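Local coordinates for protein Zn-dependent hydrolase, glyoxylase (Echinicola vietnamensis, PDB 6T5K) that acts as a zinc-dependent class B beta-lactamase, probably hydrolysing beta-lactams to substituted beta-amino acids at a site with two zinc ions, at residues Phe101-Leu106 against His132-Pro137; Tyr120-Thr125 against Asp166-Tyr171; Phe159-Thr164 against Asp196-Ala201; Cys182-Asn187 against Val204-Ile209. All coordinates share one frame; numbering follows the deposited sequence.

Contact 1 of 4, residues Phe101-Leu106 against His132-Pro137. With ZN (zinc ion), chain G; ZN (zinc ion), chain H; EDO (1,2-ethanediol), chain F.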
loop_
_atom_site.group_PDB
_atom_site.type_symbol
_atom_site.label_atom_id
_atom_site.label_comp_id
_atom_site.label_asym_id
_atom_site.label_seq_id
_atom_site.Cartn_x
_atom_site.Cartn_y
_atom_site.Cartn_z
ATOM N N PHE A 101 -9.225 -3.105 4.560
ATOM C CA PHE A 101 -10.445 -3.528 3.868
ATOM C C PHE A 101 -11.119 -2.455 3.016
ATOM O O PHE A 101 -12.099 -2.769 2.337
ATOM C CB PHE A 101 -11.463 -4.097 4.867
ATOM C CG PHE A 101 -12.206 -3.057 5.669
ATOM C CD1 PHE A 101 -11.681 -2.580 6.875
ATOM C CD2 PHE A 101 -13.449 -2.588 5.241
ATOM C CE1 PHE A 101 -12.373 -1.648 7.619
ATOM C CE2 PHE A 101 -14.160 -1.657 6.010
ATOM C CZ PHE A 101 -13.606 -1.175 7.187
ATOM N N HIS A 102 -10.639 -1.214 3.016
ATOM C CA HIS A 102 -11.323 -0.156 2.279
ATOM C C HIS A 102 -11.097 -0.279 0.759
ATOM O O HIS A 102 -10.204 -0.969 0.282
ATOM C CB HIS A 102 -10.830 1.211 2.731
ATOM C CG HIS A 102 -11.327 1.635 4.071
ATOM N ND1 HIS A 102 -10.698 2.616 4.813
ATOM C CD2 HIS A 102 -12.404 1.247 4.793
ATOM C CE1 HIS A 102 -11.369 2.811 5.930
ATOM N NE2 HIS A 102 -12.404 1.990 5.947
ATOM N N LEU A 103 -11.893 0.467 -0.007
ATOM C CA LEU A 103 -11.881 0.322 -1.471
ATOM C C LEU A 103 -10.612 0.858 -2.134
ATOM O O LEU A 103 -10.265 0.395 -3.230
ATOM C CB LEU A 103 -13.153 0.934 -2.063
ATOM C CG LEU A 103 -14.426 0.139 -1.742
ATOM C CD1 LEU A 103 -15.627 0.956 -2.183
ATOM C CD2 LEU A 103 -14.445 -1.220 -2.444
ATOM N N ASP A 104 -9.893 1.783 -1.505
ATOM C CA ASP A 104 -8.612 2.231 -2.056
ATOM C C ASP A 104 -7.475 1.259 -1.749
ATOM O O ASP A 104 -6.296 1.592 -1.957
ATOM C CB ASP A 104 -8.260 3.666 -1.603
ATOM C CG ASP A 104 -8.220 3.852 -0.080
ATOM O OD1 ASP A 104 -9.117 3.299 0.611
ATOM O OD2 ASP A 104 -7.302 4.601 0.417
ATOM N N CYS A 105 -7.823 0.081 -1.242
ATOM C CA CYS A 105 -6.915 -1.037 -1.099
ATOM C C CYS A 105 -7.340 -2.226 -1.934
ATOM O O CYS A 105 -6.481 -2.976 -2.403
ATOM C CB CYS A 105 -6.848 -1.479 0.368
ATOM S SG CYS A 105 -6.419 -0.163 1.475
ATOM N N LEU A 106 -8.659 -2.454 -2.100
ATOM C CA LEU A 106 -9.078 -3.714 -2.696
ATOM C C LEU A 106 -10.197 -3.588 -3.713
ATOM O O LEU A 106 -10.706 -4.613 -4.174
ATOM C CB LEU A 106 -9.444 -4.752 -1.619
ATOM C CG LEU A 106 -10.292 -4.297 -0.426
ATOM C CD1 LEU A 106 -11.664 -3.890 -0.924
ATOM C CD2 LEU A 106 -10.427 -5.409 0.566
ATOM N N HIS A 132 -18.640 -5.896 4.482
ATOM C CA HIS A 132 -18.944 -4.677 3.737
ATOM C C HIS A 132 -19.368 -4.935 2.299
ATOM O O HIS A 132 -19.663 -3.974 1.576
ATOM C CB HIS A 132 -17.742 -3.727 3.762
ATOM C CG HIS A 132 -17.549 -3.071 5.089
ATOM N ND1 HIS A 132 -16.938 -3.706 6.156
ATOM C CD2 HIS A 132 -17.940 -1.858 5.547
ATOM C CE1 HIS A 132 -16.958 -2.902 7.209
ATOM N NE2 HIS A 132 -17.532 -1.768 6.857
ATOM N N ASP A 133 -19.406 -6.196 1.872
ATOM C CA ASP A 133 -19.724 -6.545 0.487
ATOM C C ASP A 133 -18.725 -5.911 -0.485
ATOM O O ASP A 133 -19.083 -5.465 -1.575
ATOM C CB ASP A 133 -21.176 -6.204 0.132
ATOM C CG ASP A 133 -21.623 -6.854 -1.149
ATOM O OD1 ASP A 133 -21.204 -8.011 -1.409
ATOM O OD2 ASP A 133 -22.395 -6.199 -1.895
ATOM N N PHE A 134 -17.452 -5.893 -0.096
ATOM C CA PHE A 134 -16.360 -5.455 -0.948
ATOM C C PHE A 134 -15.638 -6.670 -1.524
ATOM O O PHE A 134 -15.758 -7.789 -1.006
ATOM C CB PHE A 134 -15.325 -4.651 -0.132
ATOM C CG PHE A 134 -15.819 -3.343 0.419
ATOM C CD1 PHE A 134 -16.973 -2.744 -0.042
ATOM C CD2 PHE A 134 -15.093 -2.698 1.428
ATOM C CE1 PHE A 134 -17.389 -1.539 0.493
ATOM C CE2 PHE A 134 -15.517 -1.499 1.967
ATOM C CZ PHE A 134 -16.670 -0.911 1.492
ATOM N N PRO A 135 -14.876 -6.493 -2.607
ATOM C CA PRO A 135 -14.052 -7.598 -3.123
ATOM C C PRO A 135 -13.202 -8.210 -2.024
ATOM O O PRO A 135 -12.640 -7.510 -1.181
ATOM C CB PRO A 135 -13.196 -6.932 -4.202
ATOM C CG PRO A 135 -14.053 -5.720 -4.609
ATOM C CD PRO A 135 -14.621 -5.236 -3.325
ATOM N N GLN A 136 -13.147 -9.538 -2.004
ATOM C CA GLN A 136 -12.538 -10.222 -0.867
ATOM C C GLN A 136 -11.152 -10.739 -1.207
ATOM O O GLN A 136 -10.995 -11.523 -2.153
ATOM C CB GLN A 136 -13.425 -11.386 -0.441
ATOM C CG GLN A 136 -14.668 -10.973 0.344
ATOM C CD GLN A 136 -15.505 -12.178 0.696
ATOM O OE1 GLN A 136 -14.989 -13.176 1.214
ATOM N NE2 GLN A 136 -16.800 -12.106 0.404
ATOM N N PRO A 137 -10.132 -10.391 -0.431
ATOM C CA PRO A 137 -8.839 -11.065 -0.583
ATOM C C PRO A 137 -8.995 -12.561 -0.353
ATOM O O PRO A 137 -9.827 -13.014 0.436
ATOM C CB PRO A 137 -7.964 -10.407 0.494
ATOM C CG PRO A 137 -8.647 -9.102 0.788
ATOM C CD PRO A 137 -10.111 -9.428 0.674
HETATM ZN ZN ZN G . -8.847 3.375 4.427
HETATM ZN ZN ZN H . -6.917 5.523 2.479
HETATM C C1 EDO F . -14.609 -10.446 -5.478
HETATM O O1 EDO F . -14.557 -11.045 -4.150
HETATM C C2 EDO F . -13.274 -10.418 -6.267
HETATM O O2 EDO F . -13.060 -11.481 -7.271
HETATM O O HOH W 1 -8.737 4.511 2.910
HETATM O O HOH W 2 -7.024 7.022 4.217
#
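The phenyl ring of F101 dips its CE2 onto one face of the H132 imidazole, 3.3 Å above the plane and over its centre; the ring planes are inclined at 35°, an oblique pairing with centroids 4.5 Å apart. F101 belongs to the HxHxD zinc-binding motif of the metallo-beta-lactamase fold, and this contact illustrates how the residues between the metal ligands are packed. The F134 ring is sandwiched: H132 CB, from its own segment, covers the centre of one face, and L103 CD2 lies over the opposite face in a CH-pi contact, 4.0 Å from the centroid. At the edge of the same ring, near its plane, F101 O approaches F134 CD2 to 3.1 Å. This carbonyl is buried and has no polar partner in the model. L106 packs against F134, P135 and P137. Its CD1 touches F134 CB at 3.8 Å and P135 CD at 4.0 Å, while CD2 reaches P137 CD. The CA-CB bond of H102 points away from 132-137. H102, at the N-cap of helix 103-106, receives the N-H groups of C105 and L106 on its carbonyl oxygen, and its NE2 is hydrogen-bonded to D196 OD2. H102 ND1 bonds one zinc ion at 2.0 Å, and D104 OD2 bonds the other at 2.3 Å.

Contact 2 of 4, residues Tyr120-Thr125 against Asp166-Tyr171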
loop_
_atom_site.group_PDB
_atom_site.type_symbol
_atom_site.label_atom_id
_atom_site.label_comp_id
_atom_site.label_asym_id
_atom_site.label_seq_id
_atom_site.Cartn_x
_atom_site.Cartn_y
_atom_site.Cartn_z
ATOM N N TYR A 120 -3.682 -11.396 -0.999
ATOM C CA TYR A 120 -3.417 -11.634 0.405
ATOM C C TYR A 120 -3.792 -10.412 1.226
ATOM O O TYR A 120 -3.748 -9.285 0.745
ATOM C CB TYR A 120 -1.916 -11.839 0.636
ATOM C CG TYR A 120 -1.336 -13.053 -0.029
ATOM C CD1 TYR A 120 -1.008 -13.040 -1.370
ATOM C CD2 TYR A 120 -1.133 -14.236 0.686
ATOM C CE1 TYR A 120 -0.469 -14.160 -1.985
ATOM C CE2 TYR A 120 -0.584 -15.356 0.079
ATOM C CZ TYR A 120 -0.266 -15.314 -1.262
ATOM O OH TYR A 120 0.277 -16.422 -1.867
ATOM N N ALA A 121 -4.114 -10.644 2.494
ATOM C CA ALA A 121 -4.418 -9.546 3.402
ATOM C C ALA A 121 -4.402 -10.086 4.820
ATOM O O ALA A 121 -4.372 -11.296 5.051
ATOM C CB ALA A 121 -5.778 -8.928 3.078
ATOM N N PHE A 122 -4.381 -9.169 5.778
ATOM C CA PHE A 122 -4.549 -9.578 7.165
ATOM C C PHE A 122 -5.818 -10.405 7.316
ATOM O O PHE A 122 -6.839 -10.121 6.688
ATOM C CB PHE A 122 -4.672 -8.326 8.020
ATOM C CG PHE A 122 -4.618 -8.580 9.506
ATOM C CD1 PHE A 122 -3.558 -9.287 10.087
ATOM C CD2 PHE A 122 -5.585 -8.073 10.316
ATOM C CE1 PHE A 122 -3.507 -9.489 11.461
ATOM C CE2 PHE A 122 -5.516 -8.226 11.699
ATOM C CZ PHE A 122 -4.492 -8.970 12.272
ATOM N N LYS A 123 -5.769 -11.401 8.193
ATOM C CA LYS A 123 -6.911 -12.292 8.362
ATOM C C LYS A 123 -8.210 -11.523 8.569
ATOM O O LYS A 123 -9.252 -11.885 8.011
ATOM C CB LYS A 123 -6.645 -13.258 9.523
ATOM C CG LYS A 123 -6.328 -12.593 10.851
ATOM C CD LYS A 123 -5.916 -13.606 11.926
ATOM C CE LYS A 123 -5.462 -12.893 13.178
ATOM N NZ LYS A 123 -5.041 -13.809 14.287
ATOM N N ASN A 124 -8.178 -10.454 9.363
ATOM C CA ASN A 124 -9.403 -9.721 9.638
ATOM C C ASN A 124 -9.852 -8.867 8.470
ATOM O O ASN A 124 -11.032 -8.512 8.413
ATOM C CB ASN A 124 -9.299 -8.942 10.939
ATOM C CG ASN A 124 -9.337 -9.868 12.131
ATOM O OD1 ASN A 124 -9.725 -11.055 12.017
ATOM N ND2 ASN A 124 -8.949 -9.357 13.275
ATOM N N THR A 125 -8.952 -8.546 7.532
ATOM C CA THR A 125 -9.385 -7.854 6.319
ATOM C C THR A 125 -10.336 -8.711 5.506
ATOM O O THR A 125 -11.292 -8.190 4.913
ATOM C CB THR A 125 -8.163 -7.485 5.492
ATOM O OG1 THR A 125 -7.289 -6.693 6.308
ATOM C CG2 THR A 125 -8.551 -6.711 4.241
ATOM N N ASP A 166 -7.564 -3.369 10.946
ATOM C CA ASP A 166 -6.899 -4.438 10.215
ATOM C C ASP A 166 -5.692 -3.965 9.404
ATOM O O ASP A 166 -5.129 -4.776 8.658
ATOM C CB ASP A 166 -7.904 -5.105 9.274
ATOM C CG ASP A 166 -8.483 -4.128 8.239
ATOM O OD1 ASP A 166 -8.791 -2.968 8.591
ATOM O OD2 ASP A 166 -8.643 -4.553 7.063
ATOM N N ASN A 167 -5.348 -2.701 9.482
ATOM C CA ASN A 167 -4.307 -2.204 8.609
ATOM C C ASN A 167 -2.935 -2.846 8.792
ATOM O O ASN A 167 -2.540 -3.090 9.872
ATOM C CB ASN A 167 -4.268 -0.672 8.554
ATOM C CG ASN A 167 -4.166 -0.001 9.928
ATOM O OD1 ASN A 167 -4.497 1.141 10.090
ATOM N ND2 ASN A 167 -3.673 -0.690 10.832
ATOM N N VAL A 168 -2.265 -3.106 7.676
ATOM C CA VAL A 168 -0.946 -3.712 7.663
ATOM C C VAL A 168 -0.012 -2.861 6.833
ATOM O O VAL A 168 -0.448 -2.046 6.020
ATOM C CB VAL A 168 -0.920 -5.167 7.150
ATOM C CG1 VAL A 168 -1.744 -6.024 8.088
ATOM C CG2 VAL A 168 -1.482 -5.251 5.749
ATOM N N ILE A 169 1.286 -3.088 7.023
ATOM C CA ILE A 169 2.297 -2.417 6.221
ATOM C C ILE A 169 2.966 -3.417 5.293
ATOM O O ILE A 169 2.945 -4.644 5.515
ATOM C CB ILE A 169 3.323 -1.604 7.042
ATOM C CG1 ILE A 169 4.108 -2.487 8.014
ATOM C CG2 ILE A 169 2.584 -0.518 7.777
ATOM C CD1 ILE A 169 5.214 -3.257 7.354
ATOM N N GLY A 170 3.656 -2.861 4.288
ATOM C CA GLY A 170 4.570 -3.637 3.479
ATOM C C GLY A 170 5.972 -3.096 3.662
ATOM O O GLY A 170 6.179 -1.885 3.653
ATOM N N TYR A 171 6.936 -3.983 3.856
ATOM C CA TYR A 171 8.321 -3.606 4.099
ATOM C C TYR A 171 9.205 -4.327 3.097
ATOM O O TYR A 171 9.153 -5.554 2.986
ATOM C CB TYR A 171 8.722 -4.010 5.508
ATOM C CG TYR A 171 10.175 -3.800 5.807
ATOM C CD1 TYR A 171 10.784 -2.544 5.699
ATOM C CD2 TYR A 171 10.954 -4.874 6.192
ATOM C CE1 TYR A 171 12.128 -2.397 6.004
ATOM C CE2 TYR A 171 12.274 -4.734 6.489
ATOM C CZ TYR A 171 12.859 -3.506 6.408
ATOM O OH TYR A 171 14.195 -3.403 6.712
#
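F122 ends strand 119-122 and serves as N-cap of the helix starting at 123, while the segment from D166 runs as an irregular chain through V168 before becoming strand at 169; the closest CA pair across the two backbones is T125 and D166, 5.7 Å apart. In the metallo-beta-lactamase fold, a sandwich of two sheets with helices outside, this is a meeting of the halves: strand 119-122 lies in the larger mixed sheet and strand 169-172 in the smaller one. The polar element is a buried hydrogen bond of 2.6 Å from T125 OG1 to D166 OD2. Chi1 of 61° sets D166 CG between its backbone N and carbonyl carbon, and the hydroxyl meets OD2 on its anti side, 16° out of the carboxylate plane. The other oxygen, OD1, accepts from T164 OG1, so both oxygens of the group are gripped and its rotation is restrained. D166 also packs against H100, placing it just behind a zinc ligand, consistent with a second-shell position. The apolar element is F122. Its CB lies 3.7 Å from V168 CG1 and its CD2 is 3.9 Å from D166 CB, while the ring stacks on Y158 and has K123 CG over the centre of one face. Beside them D166 O approaches F122 CB to 3.6 Å.

Contact 3 of 4, residues Phe159-Thr164 against Asp196-Ala201. With ZN (zinc ion), chain G; EDO (1,2-ethanediol), chain B.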
loop_
_atom_site.group_PDB
_atom_site.type_symbol
_atom_site.label_atom_id
_atom_site.label_comp_id
_atom_site.label_asym_id
_atom_site.label_seq_id
_atom_site.Cartn_x
_atom_site.Cartn_y
_atom_site.Cartn_z
ATOM N N PHE A 159 1.048 -4.511 12.890
ATOM C CA PHE A 159 1.587 -3.903 14.092
ATOM C C PHE A 159 0.513 -3.345 15.009
ATOM O O PHE A 159 0.861 -2.779 16.059
ATOM C CB PHE A 159 2.519 -2.764 13.705
ATOM C CG PHE A 159 3.854 -3.214 13.209
ATOM C CD1 PHE A 159 4.851 -3.573 14.089
ATOM C CD2 PHE A 159 4.118 -3.273 11.849
ATOM C CE1 PHE A 159 6.092 -3.962 13.637
ATOM C CE2 PHE A 159 5.383 -3.640 11.391
ATOM C CZ PHE A 159 6.351 -4.010 12.281
ATOM N N GLY A 160 -0.762 -3.498 14.665
ATOM C CA GLY A 160 -1.845 -2.992 15.478
ATOM C C GLY A 160 -2.750 -2.044 14.721
ATOM O O GLY A 160 -2.572 -1.764 13.537
ATOM N N GLU A 161 -3.754 -1.568 15.437
ATOM C CA GLU A 161 -4.811 -0.761 14.837
ATOM C C GLU A 161 -4.372 0.698 14.629
ATOM O O GLU A 161 -3.470 1.217 15.277
ATOM C CB GLU A 161 -6.050 -0.817 15.725
ATOM C CG GLU A 161 -6.519 -2.228 16.042
ATOM C CD GLU A 161 -7.963 -2.296 16.523
ATOM O OE1 GLU A 161 -8.635 -1.228 16.638
ATOM O OE2 GLU A 161 -8.439 -3.433 16.765
ATOM N N GLY A 162 -5.053 1.370 13.700
ATOM C CA GLY A 162 -4.808 2.776 13.472
ATOM C C GLY A 162 -5.871 3.370 12.582
ATOM O O GLY A 162 -6.992 3.643 13.009
ATOM N N HIS A 163 -5.512 3.555 11.323
ATOM C CA HIS A 163 -6.482 4.005 10.332
ATOM C C HIS A 163 -7.685 3.075 10.283
ATOM O O HIS A 163 -8.834 3.523 10.180
ATOM C CB HIS A 163 -5.803 4.046 8.965
ATOM C CG HIS A 163 -6.753 4.284 7.848
ATOM N ND1 HIS A 163 -7.381 5.494 7.631
ATOM C CD2 HIS A 163 -7.204 3.451 6.887
ATOM C CE1 HIS A 163 -8.166 5.399 6.573
ATOM N NE2 HIS A 163 -8.076 4.171 6.102
ATOM N N THR A 164 -7.439 1.775 10.380
ATOM C CA THR A 164 -8.491 0.788 10.597
ATOM C C THR A 164 -7.974 -0.257 11.585
ATOM O O THR A 164 -6.796 -0.256 11.973
ATOM C CB THR A 164 -8.917 0.063 9.312
ATOM O OG1 THR A 164 -7.764 -0.551 8.733
ATOM C CG2 THR A 164 -9.578 1.014 8.329
ATOM N N ASP A 196 -13.437 4.679 10.618
ATOM C CA ASP A 196 -13.130 3.313 11.013
ATOM C C ASP A 196 -11.855 3.231 11.862
ATOM O O ASP A 196 -11.306 2.145 12.082
ATOM C CB ASP A 196 -13.026 2.408 9.786
ATOM C CG ASP A 196 -14.355 2.250 9.062
ATOM O OD1 ASP A 196 -15.388 2.130 9.775
ATOM O OD2 ASP A 196 -14.344 2.210 7.794
ATOM N N ALA A 197 -11.399 4.362 12.373
ATOM C CA ALA A 197 -10.095 4.458 13.007
ATOM C C ALA A 197 -10.139 4.141 14.496
ATOM O O ALA A 197 -11.171 4.268 15.161
ATOM C CB ALA A 197 -9.500 5.860 12.813
ATOM N N ASN A 198 -8.974 3.738 15.012
ATOM C CA ASN A 198 -8.717 3.598 16.447
ATOM C C ASN A 198 -7.589 4.586 16.738
ATOM O O ASN A 198 -6.398 4.276 16.556
ATOM C CB ASN A 198 -8.312 2.181 16.777
ATOM C CG ASN A 198 -8.043 1.986 18.244
ATOM O OD1 ASN A 198 -7.804 2.941 18.993
ATOM N ND2 ASN A 198 -8.100 0.742 18.670
ATOM N N VAL A 199 -7.975 5.800 17.141
ATOM C CA VAL A 199 -6.982 6.846 17.363
ATOM C C VAL A 199 -6.197 6.648 18.655
ATOM O O VAL A 199 -5.129 7.244 18.806
ATOM C CB VAL A 199 -7.566 8.271 17.292
ATOM C CG1 VAL A 199 -8.135 8.544 15.923
ATOM C CG2 VAL A 199 -8.590 8.536 18.384
ATOM N N GLU A 200 -6.690 5.817 19.582
ATOM C CA GLU A 200 -5.885 5.487 20.757
ATOM C C GLU A 200 -4.742 4.575 20.380
ATOM O O GLU A 200 -3.603 4.790 20.807
ATOM C CB GLU A 200 -6.758 4.811 21.806
ATOM C CG GLU A 200 -7.762 5.747 22.450
ATOM C CD GLU A 200 -8.922 6.136 21.568
ATOM O OE1 GLU A 200 -9.421 5.263 20.839
ATOM O OE2 GLU A 200 -9.359 7.327 21.651
ATOM N N ALA A 201 -5.021 3.578 19.538
ATOM C CA ALA A 201 -3.984 2.627 19.157
ATOM C C ALA A 201 -2.996 3.238 18.187
ATOM O O ALA A 201 -1.842 2.817 18.149
ATOM C CB ALA A 201 -4.607 1.400 18.503
HETATM ZN ZN ZN G . -8.847 3.375 4.427
HETATM C C1 EDO B . -11.260 0.455 15.027
HETATM O O1 EDO B . -11.064 0.053 16.380
HETATM C C2 EDO B . -12.677 0.918 14.814
HETATM O O2 EDO B . -13.550 -0.089 15.326
HETATM O O HOH W 3 -10.866 5.198 9.113
HETATM O O HOH W 1 -8.737 4.511 2.910
#
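E161 rests on the 196-201 loop from its first side-chain atom onward: CB touches A201 CB at 3.8 Å and N198 CB at nearly the same distance. With chi1 at -54°, CG lies beside the backbone N, and the chain then runs extended to the carboxylate, whose CD lies 3.7 Å from N198 ND2. There OE1 receives N198 ND2 at 2.9 Å in an almost straight bond that lies in the amide plane of N198 but meets the carboxylate from above, 51° out of its plane, the two flat groups standing 84° apart. The same OE1 accepts from a 1,2-ethanediol, probably from the crystallisation liquor. The amide of N198 works in two directions, because its OD1 takes the N-H of A201 in a capping bond at the start of helix 201-212. The backbones are fastened as well, with N198 N donating to G162 O at 2.8 Å, and A197 CA leaning on the carbonyl oxygens of G162 and H163. One water links H163 O to D196 N. The H163 side chain leaves the backbone away from the 196-201 segment, and its NE2 binds zinc at 2.0 Å. The two loops thus meet beside the zinc site: 159-164 connects strands 152-157 and 169-172, whereas 196-201 comes after strand 177-181 and leads into helix 201-212, whose T205 hydroxyl is hydrogen-bonded to E161 O.

Contact 4 of 4, residues Cys182-Asn187 against Val204-Ile209; sequences CLIKAN and VTVNKI. With ZN (zinc ion), chain H.
L183 and I184 sit in an irregular loop that passes beside residues 204-209 of helix 201-212; the closest CA pair, I184 and V206, is 7.8 Å apart, and aliphatic side chains make most of the contact. L183 extends with CG anti to the backbone N, chi1 179°, and its CD2 meets I209 CD1 tip to tip at 3.6 Å. The same methyl lies 4.0 Å from T205 CG2, a helical turn earlier. I184 comes in obliquely, setting its CD1 against V206 CG2 at 3.9 Å. Thus three helix residues, T205, V206 and I209, make one apolar face for two loop side chains. The T205 hydroxyl, whose bond to E161 ties in the 159-164 loop, is also hydrogen-bonded to A201 O, while I169 of strand 169-172 adjoins both L183 and I209. This is buried helix-to-loop packing on the flank of a metal site. The neighbouring C182 belongs to that site: its SG binds a zinc ion at 2.1 Å, with D104, H223 and two waters as the remaining ligands, the Asp-Cys-His arrangement characteristic of the second zinc site of class B1 metallo-beta-lactamases.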
loop_
_atom_site.group_PDB
_atom_site.type_symbol
_atom_site.label_atom_id
_atom_site.label_comp_id
_atom_site.label_asym_id
_atom_site.label_seq_id
_atom_site.Cartn_x
_atom_site.Cartn_y
_atom_site.Cartn_z
ATOM N N CYS A 182 -2.698 3.629 4.548
ATOM C CA CYS A 182 -3.406 4.765 5.120
ATOM C C CYS A 182 -3.135 4.942 6.598
ATOM O O CYS A 182 -3.594 5.933 7.177
ATOM C CB CYS A 182 -4.872 4.700 4.826
ATOM S SG CYS A 182 -5.142 4.554 3.050
ATOM N N LEU A 183 -2.411 3.995 7.211
ATOM C CA LEU A 183 -1.938 4.145 8.581
ATOM C C LEU A 183 -0.888 5.228 8.697
ATOM O O LEU A 183 -0.708 5.780 9.790
ATOM C CB LEU A 183 -1.317 2.810 9.008
ATOM C CG LEU A 183 -0.699 2.610 10.380
ATOM C CD1 LEU A 183 -1.727 2.759 11.446
ATOM C CD2 LEU A 183 -0.043 1.232 10.366
ATOM N N ILE A 184 -0.164 5.521 7.615
ATOM C CA ILE A 184 0.875 6.539 7.622
ATOM C C ILE A 184 0.414 7.731 6.801
ATOM O O ILE A 184 -0.048 7.564 5.665
ATOM C CB ILE A 184 2.219 6.002 7.112
ATOM C CG1 ILE A 184 2.669 4.786 7.952
ATOM C CG2 ILE A 184 3.265 7.137 7.074
ATOM C CD1 ILE A 184 2.737 5.056 9.441
ATOM N N LYS A 185 0.528 8.926 7.390
ATOM C CA LYS A 185 0.187 10.183 6.741
ATOM C C LYS A 185 1.393 10.830 6.081
ATOM O O LYS A 185 2.529 10.695 6.540
ATOM C CB LYS A 185 -0.401 11.179 7.736
ATOM C CG LYS A 185 -1.623 10.654 8.434
ATOM C CD LYS A 185 -2.705 10.272 7.448
ATOM C CE LYS A 185 -4.037 9.986 8.177
ATOM N NZ LYS A 185 -5.111 9.637 7.260
ATOM N N ALA A 186 1.136 11.516 4.966
ATOM C CA ALA A 186 2.144 12.387 4.382
ATOM C C ALA A 186 2.522 13.481 5.368
ATOM O O ALA A 186 1.719 13.885 6.213
ATOM C CB ALA A 186 1.612 13.017 3.094
ATOM N N ASN A 187 3.752 13.982 5.233
ATOM C CA ASN A 187 4.225 15.044 6.107
ATOM C C ASN A 187 3.296 16.257 5.997
ATOM O O ASN A 187 3.001 16.739 4.900
ATOM C CB ASN A 187 5.662 15.434 5.749
ATOM C CG ASN A 187 6.356 16.198 6.863
ATOM O OD1 ASN A 187 6.007 16.074 8.042
ATOM N ND2 ASN A 187 7.351 16.984 6.493
ATOM N N VAL A 204 0.586 4.252 19.069
ATOM C CA VAL A 204 1.293 3.091 19.600
ATOM C C VAL A 204 1.737 2.188 18.458
ATOM O O VAL A 204 2.879 1.721 18.420
ATOM C CB VAL A 204 0.394 2.339 20.599
ATOM C CG1 VAL A 204 1.052 1.053 21.116
ATOM C CG2 VAL A 204 0.021 3.248 21.767
ATOM N N THR A 205 0.818 1.889 17.535
ATOM C CA THR A 205 1.147 1.103 16.350
ATOM C C THR A 205 2.266 1.736 15.543
ATOM O O THR A 205 3.213 1.053 15.139
ATOM C CB THR A 205 -0.124 0.987 15.520
ATOM O OG1 THR A 205 -1.105 0.312 16.321
ATOM C CG2 THR A 205 0.135 0.250 14.211
ATOM N N VAL A 206 2.180 3.052 15.310
ATOM C CA VAL A 206 3.210 3.692 14.501
ATOM C C VAL A 206 4.562 3.670 15.205
ATOM O O VAL A 206 5.603 3.515 14.559
ATOM C CB VAL A 206 2.776 5.088 14.031
ATOM C CG1 VAL A 206 3.913 5.779 13.293
ATOM C CG2 VAL A 206 1.561 4.908 13.122
ATOM N N ASN A 207 4.595 3.857 16.518
ATOM C CA ASN A 207 5.875 3.788 17.183
ATOM C C ASN A 207 6.470 2.385 17.071
ATOM O O ASN A 207 7.706 2.243 16.984
ATOM C CB ASN A 207 5.763 4.186 18.652
ATOM C CG ASN A 207 7.134 4.404 19.290
ATOM O OD1 ASN A 207 7.706 3.503 19.894
ATOM N ND2 ASN A 207 7.703 5.580 19.070
ATOM N N LYS A 208 5.621 1.341 17.072
ATOM C CA LYS A 208 6.158 -0.006 16.910
ATOM C C LYS A 208 6.841 -0.121 15.555
ATOM O O LYS A 208 7.901 -0.748 15.418
ATOM C CB LYS A 208 5.119 -1.099 17.045
ATOM C CG LYS A 208 4.591 -1.206 18.440
ATOM C CD LYS A 208 3.408 -2.103 18.505
ATOM C CE LYS A 208 3.768 -3.451 18.048
ATOM N NZ LYS A 208 2.553 -4.313 17.794
ATOM N N ILE A 209 6.246 0.510 14.525
ATOM C CA ILE A 209 6.811 0.496 13.168
ATOM C C ILE A 209 8.148 1.226 13.133
ATOM O O ILE A 209 9.136 0.727 12.591
ATOM C CB ILE A 209 5.815 1.120 12.167
ATOM C CG1 ILE A 209 4.565 0.217 12.063
ATOM C CG2 ILE A 209 6.436 1.282 10.770
ATOM C CD1 ILE A 209 3.401 0.846 11.374
HETATM ZN ZN ZN H . -6.917 5.523 2.479
HETATM O O HOH W 1 -8.737 4.511 2.910
HETATM O O HOH W 2 -7.024 7.022 4.217
#

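Contacts 1, 3 and 4 each hold zinc ligands of a dinuclear centre, and contact 2 lies near it. Contacts 1 and 3 supply H102 and H163 to one ion, where H100 is the third protein ligand; contacts 1 and 4 supply D104 and C182 to the other, and one water bridges the two metals. Contact 1 is tied to contact 3 by a probable hydrogen bond of 2.7 Å between H102 NE2 and D196 OD2, although their centres are 17 Å apart. Contact 2 holds no ligand; the side chain of D166 is about 8 Å from a zinc ion, and N167 packs against both G160 of contact 3 and L183 of contact 4. Contacts 3 and 4, 10 Å apart between centres, share the helix from 201 to 212.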